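PDB 4QHR: alanine racemase from Acinetobacter baumannii, which belongs to the two-domain alanine racemase family, pairing an N-terminal TIM-type barrel with a C-terminal beta-rich domain and carrying covalently bound pyridoxal phosphate. Local coordinates for residues A[192-197]-A[211-216]. Sequence-based numbering, arbitrary orientation.
Sequences CNSAAI and GIMLYG
Ser194 and Met213 meet at the C-terminal end of the alpha/beta (TIM) barrel, where two segments flank the phosphate of the pyridoxal-modified lysine (LLP) at position 34: the first turn of helix 194-199, following strand 188-190, and the 3-10 turn 212-215, following strand 207-208. The polar link is one nearly straight hydrogen bond, Met213 N to Ser194 OG at 3.1 Å and 170°. With chi1 at -62°, Ser194 OG lies anti to its own carbonyl carbon and reaches the 3-10 turn. The same hydroxyl hydrogen-bonds LLP OP3, which also accepts from Gly211 N, while Ile212 N binds OP1; Ser194 thus ties its helix to both the phosphate and the turn that grips it. Van der Waals contacts flank this bond. Met213 CG passes 3.3 Å from Ser194 OG, and its SD rests against Ser194 CA and CB, each at 3.9 Å. Ile212 CG2 touches Ser194 CB at 3.8 Å, while the side chain's end leads off to helix 340-345. Ile197 crosses Met213 at about a right angle, Ile197 CD1 lying 4.2 Å from Met213 SD, and both pack on helix 10-23. Asn193 N-caps the serine's helix, Asn193 OD1 accepting from Ala196 N at 3.1 Å, the donor tilted 19° from the carbonyl plane.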
ATOM      1  N   CYS A 192     -10.283  -9.500  24.815  1.00 11.09           N
ATOM      2  CA  CYS A 192     -10.267  -8.072  24.521  1.00 10.53           C
ATOM      3  C   CYS A 192      -9.231  -7.629  23.483  1.00  9.95           C
ATOM      4  O   CYS A 192      -7.999  -7.767  23.687  1.00  9.91           O
ATOM      5  CB  CYS A 192     -10.057  -7.250  25.800  1.00 10.53           C
ATOM      6  SG  CYS A 192     -11.342  -7.545  27.055  1.00 10.99           S
ATOM      7  N   ASN A 193      -9.745  -7.080  22.399  1.00  9.62           N
ATOM      8  CA  ASN A 193      -8.966  -6.253  21.451  1.00  9.17           C
ATOM      9  C   ASN A 193      -8.901  -4.829  22.026  1.00  9.10           C
ATOM     10  O   ASN A 193      -9.305  -4.631  23.170  1.00  9.40           O
ATOM     11  CB  ASN A 193      -9.556  -6.339  20.047  1.00  9.41           C
ATOM     12  CG  ASN A 193     -11.034  -5.904  19.970  1.00  9.64           C
ATOM     13  OD1 ASN A 193     -11.617  -5.431  20.950  1.00  9.09           O
ATOM     14  ND2 ASN A 193     -11.622  -6.066  18.815  1.00  9.21           N
ATOM     15  N   SER A 194      -8.413  -3.849  21.268  1.00  8.45           N
ATOM     16  CA  SER A 194      -8.258  -2.518  21.769  1.00  8.03           C
ATOM     17  C   SER A 194      -9.613  -1.954  22.204  1.00  7.88           C
ATOM     18  O   SER A 194      -9.723  -1.370  23.264  1.00  7.44           O
ATOM     19  CB  SER A 194      -7.664  -1.590  20.696  1.00  8.10           C
ATOM     20  OG  SER A 194      -6.364  -2.016  20.310  1.00  8.06           O
ATOM     21  N   ALA A 195     -10.614  -2.154  21.372  1.00  7.87           N
ATOM     22  CA  ALA A 195     -11.943  -1.581  21.668  1.00  8.29           C
ATOM     23  C   ALA A 195     -12.509  -2.117  22.998  1.00  8.59           C
ATOM     24  O   ALA A 195     -13.045  -1.345  23.856  1.00  9.11           O
ATOM     25  CB  ALA A 195     -12.886  -1.858  20.504  1.00  8.38           C
ATOM     26  N   ALA A 196     -12.417  -3.434  23.158  1.00  8.77           N
ATOM     27  CA  ALA A 196     -12.875  -4.099  24.377  1.00  9.12           C
ATOM     28  C   ALA A 196     -12.049  -3.713  25.610  1.00  9.49           C
ATOM     29  O   ALA A 196     -12.603  -3.641  26.719  1.00  9.44           O
ATOM     30  CB  ALA A 196     -12.869  -5.593  24.212  1.00  9.71           C
ATOM     31  N   ILE A 197     -10.726  -3.472  25.445  1.00  9.41           N
ATOM     32  CA  ILE A 197      -9.921  -2.936  26.560  1.00  9.15           C
ATOM     33  C   ILE A 197     -10.535  -1.617  27.084  1.00  9.83           C
ATOM     34  O   ILE A 197     -10.603  -1.388  28.314  1.00  9.84           O
ATOM     35  CB  ILE A 197      -8.411  -2.822  26.175  1.00  8.69           C
ATOM     36  CG1 ILE A 197      -7.816  -4.225  25.996  1.00  8.68           C
ATOM     37  CG2 ILE A 197      -7.623  -2.058  27.242  1.00  8.70           C
ATOM     38  CD1 ILE A 197      -6.488  -4.285  25.296  1.00  8.45           C
ATOM     39  N   GLY A 211      -4.089  -4.271  19.771  1.00  6.35           N
ATOM     40  CA  GLY A 211      -3.371  -3.919  18.539  1.00  6.27           C
ATOM     41  C   GLY A 211      -3.326  -2.433  18.215  1.00  6.16           C
ATOM     42  O   GLY A 211      -2.368  -1.722  18.579  1.00  5.84           O
ATOM     43  N   ILE A 212      -4.386  -1.967  17.551  1.00  6.20           N
ATOM     44  CA  ILE A 212      -4.398  -0.610  17.041  1.00  6.20           C
ATOM     45  C   ILE A 212      -4.035   0.448  18.083  1.00  6.25           C
ATOM     46  O   ILE A 212      -3.368   1.434  17.757  1.00  5.76           O
ATOM     47  CB  ILE A 212      -5.730  -0.283  16.316  1.00  6.26           C
ATOM     48  CG1 ILE A 212      -5.570   0.984  15.486  1.00  6.26           C
ATOM     49  CG2 ILE A 212      -6.913  -0.197  17.295  1.00  6.21           C
ATOM     50  CD1 ILE A 212      -4.593   0.860  14.332  1.00  6.35           C
ATOM     51  N   MET A 213      -4.480   0.284  19.330  1.00  6.49           N
ATOM     52  CA  MET A 213      -4.177   1.327  20.327  1.00  6.90           C
ATOM     53  C   MET A 213      -2.671   1.482  20.618  1.00  6.92           C
ATOM     54  O   MET A 213      -2.216   2.588  20.960  1.00  7.02           O
ATOM     55  CB  MET A 213      -4.941   1.128  21.654  1.00  7.23           C
ATOM     56  CG  MET A 213      -4.587  -0.126  22.406  1.00  7.54           C
ATOM     57  SD  MET A 213      -5.673  -0.445  23.810  1.00  8.45           S
ATOM     58  CE  MET A 213      -5.225   0.843  24.968  1.00  8.64           C
ATOM     59  N   LEU A 214      -1.904   0.410  20.453  1.00  6.69           N
ATOM     60  CA  LEU A 214      -0.445   0.496  20.639  1.00  6.56           C
ATOM     61  C   LEU A 214       0.213   1.532  19.729  1.00  6.57           C
ATOM     62  O   LEU A 214       1.186   2.200  20.138  1.00  5.97           O
ATOM     63  CB  LEU A 214       0.199  -0.863  20.422  1.00  6.59           C
ATOM     64  CG  LEU A 214      -0.194  -2.058  21.282  1.00  6.75           C
ATOM     65  CD1 LEU A 214       0.627  -3.267  20.895  1.00  6.87           C
ATOM     66  CD2 LEU A 214       0.056  -1.781  22.759  1.00  6.85           C
ATOM     67  N   TYR A 215      -0.379   1.666  18.519  1.00  6.65           N
ATOM     68  CA  TYR A 215       0.113   2.491  17.432  1.00  6.86           C
ATOM     69  C   TYR A 215      -0.436   3.935  17.478  1.00  7.29           C
ATOM     70  O   TYR A 215      -0.078   4.787  16.683  1.00  7.27           O
ATOM     71  CB  TYR A 215      -0.155   1.776  16.083  1.00  6.84           C
ATOM     72  CG  TYR A 215       0.432   0.367  16.111  1.00  6.30           C
ATOM     73  CD1 TYR A 215       1.762   0.175  16.112  1.00  6.39           C
ATOM     74  CD2 TYR A 215      -0.408  -0.757  16.202  1.00  6.37           C
ATOM     75  CE1 TYR A 215       2.315  -1.111  16.190  1.00  6.16           C
ATOM     76  CE2 TYR A 215       0.084  -2.023  16.283  1.00  6.02           C
ATOM     77  CZ  TYR A 215       1.445  -2.205  16.301  1.00  6.02           C
ATOM     78  OH  TYR A 215       1.924  -3.484  16.359  1.00  5.66           O
ATOM     79  N   GLY A 216      -1.241   4.223  18.496  1.00  7.60           N
ATOM     80  CA  GLY A 216      -1.774   5.549  18.647  1.00  7.88           C
ATOM     81  C   GLY A 216      -2.693   5.921  17.524  1.00  7.91           C
ATOM     82  O   GLY A 216      -2.666   7.017  17.027  1.00  8.25           O
TER